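Local structure of dTDP-4-amino-4,6-dideoxyglucose formyltransferase (Mycobacterium tuberculosis CAS/NITR204, 5VYQ) at residues A[148-151]-A[152-155]; A[233-236]-A[237-241]. The protein probably transfers a formyl group from a folate cofactor to the amino group of dTDP-4-amino-4,6-dideoxyglucose, a nucleotide-linked deoxysugar. One frame throughout, in Å; residues are numbered along the deposited sequence.

Contact 1: residues A[148-151]-A[152-155]; sequences AIES and WDSS. With EDO (1,2-ethanediol), chain E.
The Trp152 indole lies over the aliphatic part of Glu150. Glu150 CB makes a CH-pi contact with the six-membered ring of Trp152, 3.5 Å from its centroid and almost straight above the ring centre. Glu150 CG continues beneath the same face, 3.5 Å from Trp152 CZ2. The bent Glu150 chain carries its carboxylate past the CZ2-CH2 rim of the ring, the two planes 21° apart. Ser151 OG approaches the indole obliquely, 3.2 Å from Trp152 CE3. The ring also meets Arg239 of the second subunit in a cation-pi contact, and Ser151 OG is hydrogen-bonded to Asp235 of that subunit. Trp152 CG sits between its backbone N and carbonyl carbon (chi1 57°), which folds the indole back over Glu150.

The backbone makes a type I beta turn from Glu150 to Asp153. It connects strand 141-147 to helix 155-179 in the formyltransferase domain. The turn closes with a 3.1 Å bond from Asp153 N to Glu150 O. The donor stands well above the carbonyl plane. Glu150 O also accepts from Arg221.

The Asp153 side chain turns back to the start of the turn. Its OD2 accepts from Glu150 N at 2.8 Å in a nearly straight bond (171°), on the anti side, somewhat out of the carboxylate plane. OD2 is also salt-bridged to Arg161, and OD1 is hydrogen-bonded to Ser157. These partners hold the carboxylate from both oxygens and tie the turn to the following helix. Ser154 is the N-cap of that helix. Next to it, Ser155 touches the bound dTDP-sugar. Ser151 O accepts a 2.7 Å hydrogen bond from O1 of an ethanediol, probably from the crystallisation liquor, which also bonds to Asn218.

Contact 2: residues A[233-236]-A[237-241]; sequences FVDA and SGRKV
Strands 231-234 and 240-249 form a beta hairpin, and residues 233-241 make its tip. Phe233 and Val241 are an antiparallel hydrogen-bonded pair. Phe233 N bonds to Val241 O at 3.0 Å, and Val241 N bonds to Phe233 O at 2.8 Å. On the same side of the sheet, Val241 CB lies over one face of the Phe233 ring, offset toward its rim and 3.8 Å from the centroid. Leu217 of the second subunit also packs on Phe233.

A type I turn runs from Asp235 to Gly238, closed by Gly238 N to Asp235 O. Gly238 has a positive phi (96°), where a CB would be jammed against the carbonyl O of Ser237. Asp235 curls its carboxylate over the turn (chi1 73°). Its OD1 takes Ser237 OG at 2.7 Å on the syn side and Arg239 N at 3.1 Å from the opposite face of the carboxylate. A water bridges Asp235 OD2 and Ser237 OG. OD2 also accepts from Ser151 of the second subunit. Asp235 N bonds to Arg239 O at 2.9 Å. A type I turn followed by a positive-phi glycine in this way is the type I + G1 bulge hairpin.

Contact 1 comes first along the chain, in the formyltransferase domain between strand 141-147 and helix 155-179. Contact 2 follows in the C-terminal dimerization domain, at the end of the hairpin formed by strands 231-234 and 240-249. Within one chain their centres are 28 Å apart and their nearest atoms about 17 Å apart, so they do not touch. They share no strand or helix. Across the dimer, however, the two regions meet: the turn of 148-155 in one subunit receives the hairpin tip of 233-241 from the other. The interface therefore includes a loop whose last residue, Ser155, belongs to the dTDP-sugar pocket.

Contact 1: residues A[148-151]-A[152-155]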
ATOM      1  N   ALA A 148      -5.193 -19.402  10.524  1.00 16.76           N
ATOM      2  CA  ALA A 148      -3.837 -19.339   9.978  1.00 20.72           C
ATOM      3  C   ALA A 148      -3.586 -17.917   9.415  1.00 18.84           C
ATOM      4  O   ALA A 148      -4.519 -17.185   9.041  1.00 18.32           O
ATOM      5  CB  ALA A 148      -3.675 -20.419   8.915  1.00 22.36           C
ATOM      6  N   ILE A 149      -2.321 -17.510   9.438  1.00 17.57           N
ATOM      7  CA  ILE A 149      -1.907 -16.200   8.904  1.00 14.72           C
ATOM      8  C   ILE A 149      -0.988 -16.518   7.733  1.00 15.79           C
ATOM      9  O   ILE A 149       0.066 -17.109   7.935  1.00 16.60           O
ATOM     10  CB  ILE A 149      -1.121 -15.403   9.951  1.00 17.49           C
ATOM     11  CG1 ILE A 149      -2.005 -15.139  11.177  1.00 17.78           C
ATOM     12  CG2 ILE A 149      -0.565 -14.115   9.347  1.00 17.78           C
ATOM     13  CD1 ILE A 149      -1.261 -14.390  12.272  1.00 19.13           C
ATOM     14  N   GLU A 150      -1.350 -16.079   6.542  1.00 13.30           N
ATOM     15  CA  GLU A 150      -0.570 -16.294   5.338  1.00 13.60           C
ATOM     16  C   GLU A 150       0.429 -15.131   5.155  1.00 13.02           C
ATOM     17  O   GLU A 150       0.325 -14.068   5.785  1.00 13.62           O
ATOM     18  CB  GLU A 150      -1.499 -16.354   4.139  1.00 15.56           C
ATOM     19  CG  GLU A 150      -2.657 -17.364   4.194  1.00 19.64           C
ATOM     20  CD  GLU A 150      -2.208 -18.791   4.401  1.00 22.73           C
ATOM     21  OE1 GLU A 150      -1.056 -19.126   4.084  1.00 19.75           O
ATOM     22  OE2 GLU A 150      -3.030 -19.585   4.909  1.00 28.52           O
ATOM     23  N   SER A 151       1.383 -15.315   4.259  1.00 12.33           N
ATOM     24  CA  SER A 151       2.415 -14.305   4.018  1.00 12.59           C
ATOM     25  C   SER A 151       1.869 -13.052   3.387  1.00 11.73           C
ATOM     26  O   SER A 151       2.492 -11.987   3.531  1.00 13.99           O
ATOM     27  CB  SER A 151       3.493 -14.878   3.091  1.00 12.85           C
ATOM     28  OG  SER A 151       2.962 -15.157   1.795  1.00 14.82           O
ATOM     29  N   TRP A 152       0.733 -13.153   2.709  1.00 11.59           N
ATOM     30  CA  TRP A 152       0.084 -12.017   2.110  1.00 12.52           C
ATOM     31  C   TRP A 152      -0.997 -11.369   2.984  1.00 10.79           C
ATOM     32  O   TRP A 152      -1.649 -10.425   2.561  1.00 12.68           O
ATOM     33  CB  TRP A 152      -0.512 -12.371   0.748  1.00 14.25           C
ATOM     34  CG  TRP A 152      -1.477 -13.487   0.797  1.00 15.93           C
ATOM     35  CD1 TRP A 152      -2.835 -13.405   0.953  1.00 17.08           C
ATOM     36  CD2 TRP A 152      -1.165 -14.892   0.688  1.00 16.24           C
ATOM     37  NE1 TRP A 152      -3.380 -14.687   0.943  1.00 16.33           N
ATOM     38  CE2 TRP A 152      -2.374 -15.604   0.804  1.00 16.86           C
ATOM     39  CE3 TRP A 152       0.025 -15.603   0.521  1.00 18.70           C
ATOM     40  CZ2 TRP A 152      -2.431 -17.001   0.736  1.00 20.00           C
ATOM     41  CZ3 TRP A 152      -0.030 -16.988   0.429  1.00 21.95           C
ATOM     42  CH2 TRP A 152      -1.254 -17.668   0.553  1.00 20.67           C
ATOM     43  N   ASP A 153      -1.210 -11.873   4.197  1.00  9.68           N
ATOM     44  CA  ASP A 153      -2.294 -11.352   5.047  1.00  8.91           C
ATOM     45  C   ASP A 153      -1.895  -9.997   5.670  1.00 10.14           C
ATOM     46  O   ASP A 153      -0.723  -9.707   5.938  1.00 10.25           O
ATOM     47  CB  ASP A 153      -2.633 -12.298   6.177  1.00 10.43           C
ATOM     48  CG  ASP A 153      -3.756 -13.308   5.800  1.00 11.81           C
ATOM     49  OD1 ASP A 153      -4.732 -12.922   5.130  1.00 13.20           O
ATOM     50  OD2 ASP A 153      -3.612 -14.492   6.172  1.00 12.79           O
ATOM     51  N   SER A 154      -2.911  -9.172   5.885  1.00  8.90           N
ATOM     52  CA  SER A 154      -2.827  -7.970   6.699  1.00  9.02           C
ATOM     53  C   SER A 154      -3.720  -8.142   7.909  1.00  9.39           C
ATOM     54  O   SER A 154      -4.478  -9.130   7.991  1.00  9.44           O
ATOM     55  CB  SER A 154      -3.311  -6.806   5.827  1.00  8.71           C
ATOM     56  OG  SER A 154      -4.598  -7.089   5.338  1.00 11.27           O
ATOM     57  N   SER A 155      -3.655  -7.183   8.815  1.00  8.86           N
ATOM     58  CA  SER A 155      -4.638  -7.163   9.901  1.00  9.25           C
ATOM     59  C   SER A 155      -6.079  -7.284   9.374  1.00  9.89           C
ATOM     60  O   SER A 155      -6.908  -8.072   9.863  1.00 10.44           O
ATOM     61  CB  SER A 155      -4.464  -5.939  10.773  1.00  9.24           C
ATOM     62  OG  SER A 155      -5.575  -5.813  11.650  1.00  9.89           O
TER
HETATM   63  C1  EDO E 303       5.642 -10.839   4.512  1.00 17.10           C
HETATM   64  O1  EDO E 303       4.953 -12.088   4.614  1.00 17.53           O
HETATM   65  C2  EDO E 303       7.115 -11.165   4.719  1.00 16.81           C
HETATM   66  O2  EDO E 303       7.380 -11.661   6.024  1.00 18.88           O

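Contact 2: residues A[233-236]-A[237-241]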
ATOM      1  N   PHE A 233       4.888   7.783   9.830  1.00 12.66           N
ATOM      2  CA  PHE A 233       6.233   8.250  10.165  1.00 12.24           C
ATOM      3  C   PHE A 233       6.213   9.768  10.085  1.00 11.73           C
ATOM      4  O   PHE A 233       5.272  10.338   9.552  1.00 12.72           O
ATOM      5  CB  PHE A 233       7.279   7.656   9.230  1.00 12.47           C
ATOM      6  CG  PHE A 233       7.111   8.007   7.773  1.00 11.35           C
ATOM      7  CD1 PHE A 233       6.396   7.176   6.909  1.00 11.98           C
ATOM      8  CD2 PHE A 233       7.763   9.085   7.219  1.00 12.91           C
ATOM      9  CE1 PHE A 233       6.271   7.452   5.559  1.00 12.69           C
ATOM     10  CE2 PHE A 233       7.636   9.395   5.875  1.00 12.53           C
ATOM     11  CZ  PHE A 233       6.881   8.580   5.029  1.00 12.92           C
ATOM     12  N   VAL A 234       7.261  10.388  10.609  1.00 11.74           N
ATOM     13  CA  VAL A 234       7.493  11.817  10.428  1.00 15.71           C
ATOM     14  C   VAL A 234       8.741  11.957   9.571  1.00 13.95           C
ATOM     15  O   VAL A 234       9.739  11.295   9.822  1.00 14.89           O
ATOM     16  CB  VAL A 234       7.594  12.534  11.794  1.00 18.90           C
ATOM     17  CG1 VAL A 234       7.931  14.001  11.594  1.00 21.72           C
ATOM     18  CG2 VAL A 234       6.210  12.451  12.437  1.00 23.12           C
ATOM     19  N   ASP A 235       8.632  12.743   8.501  1.00 13.26           N
ATOM     20  CA  ASP A 235       9.752  12.960   7.608  1.00 14.75           C
ATOM     21  C   ASP A 235      10.708  13.986   8.204  1.00 16.99           C
ATOM     22  O   ASP A 235      10.439  14.550   9.257  1.00 16.93           O
ATOM     23  CB  ASP A 235       9.321  13.254   6.170  1.00 14.89           C
ATOM     24  CG  ASP A 235       8.712  14.632   5.945  1.00 16.85           C
ATOM     25  OD1 ASP A 235       8.936  15.531   6.780  1.00 17.06           O
ATOM     26  OD2 ASP A 235       7.973  14.784   4.935  1.00 15.87           O
ATOM     27  N   ALA A 236      11.820  14.149   7.506  1.00 20.34           N
ATOM     28  CA  ALA A 236      12.907  15.013   7.920  1.00 27.42           C
ATOM     29  C   ALA A 236      12.379  16.414   8.155  1.00 28.55           C
ATOM     30  O   ALA A 236      12.867  17.092   9.061  1.00 40.35           O
ATOM     31  CB  ALA A 236      14.012  14.992   6.868  1.00 26.56           C
ATOM     32  N   SER A 237      11.376  16.858   7.407  1.00 26.60           N
ATOM     33  CA  SER A 237      10.823  18.184   7.641  1.00 28.69           C
ATOM     34  C   SER A 237       9.768  18.319   8.721  1.00 31.16           C
ATOM     35  O   SER A 237       9.338  19.434   8.983  1.00 31.56           O
ATOM     36  CB  SER A 237      10.263  18.753   6.354  1.00 30.39           C
ATOM     37  OG  SER A 237       9.019  18.173   6.049  1.00 30.46           O
ATOM     38  N   GLY A 238       9.370  17.215   9.360  1.00 24.35           N
ATOM     39  CA  GLY A 238       8.375  17.226  10.434  1.00 21.74           C
ATOM     40  C   GLY A 238       6.966  16.906  10.008  1.00 21.78           C
ATOM     41  O   GLY A 238       6.066  17.001  10.834  1.00 23.26           O
ATOM     42  N   ARG A 239       6.761  16.499   8.753  1.00 16.02           N
ATOM     43  CA  ARG A 239       5.443  16.199   8.218  1.00 15.77           C
ATOM     44  C   ARG A 239       5.136  14.728   8.510  1.00 15.43           C
ATOM     45  O   ARG A 239       5.946  13.868   8.195  1.00 15.94           O
ATOM     46  CB  ARG A 239       5.403  16.398   6.701  1.00 15.41           C
ATOM     47  CG  ARG A 239       4.070  16.212   6.015  1.00 18.03           C
ATOM     48  CD  ARG A 239       3.082  17.319   6.373  1.00 18.91           C
ATOM     49  NE  ARG A 239       1.859  17.331   5.580  1.00 20.91           N
ATOM     50  CZ  ARG A 239       1.718  17.798   4.341  1.00 24.09           C
ATOM     51  NH1 ARG A 239       2.748  18.300   3.681  1.00 26.31           N
ATOM     52  NH2 ARG A 239       0.528  17.749   3.749  1.00 26.84           N
ATOM     53  N   LYS A 240       3.975  14.498   9.086  1.00 14.71           N
ATOM     54  CA  LYS A 240       3.427  13.150   9.295  1.00 15.15           C
ATOM     55  C   LYS A 240       2.891  12.551   8.019  1.00 12.64           C
ATOM     56  O   LYS A 240       2.106  13.172   7.259  1.00 13.43           O
ATOM     57  CB  LYS A 240       2.316  13.202  10.335  1.00 19.25           C
ATOM     58  CG  LYS A 240       1.761  11.857  10.758  1.00 21.63           C
ATOM     59  CD  LYS A 240       0.784  11.992  11.928  1.00 25.75           C
ATOM     60  CE  LYS A 240       1.469  12.521  13.181  1.00 29.88           C
ATOM     61  NZ  LYS A 240       0.509  12.615  14.315  1.00 36.71           N
ATOM     62  N   VAL A 241       3.258  11.287   7.803  1.00 11.78           N
ATOM     63  CA  VAL A 241       2.794  10.582   6.628  1.00 10.91           C
ATOM     64  C   VAL A 241       2.246   9.209   7.034  1.00 10.98           C
ATOM     65  O   VAL A 241       2.946   8.496   7.707  1.00 11.76           O
ATOM     66  CB  VAL A 241       3.920  10.399   5.599  1.00 10.97           C
ATOM     67  CG1 VAL A 241       3.422   9.651   4.388  1.00 12.06           C
ATOM     68  CG2 VAL A 241       4.547  11.739   5.153  1.00 11.25           C
TER
HETATM   69  O   HOH W   1       7.751  17.159   3.794  1.00 16.92           O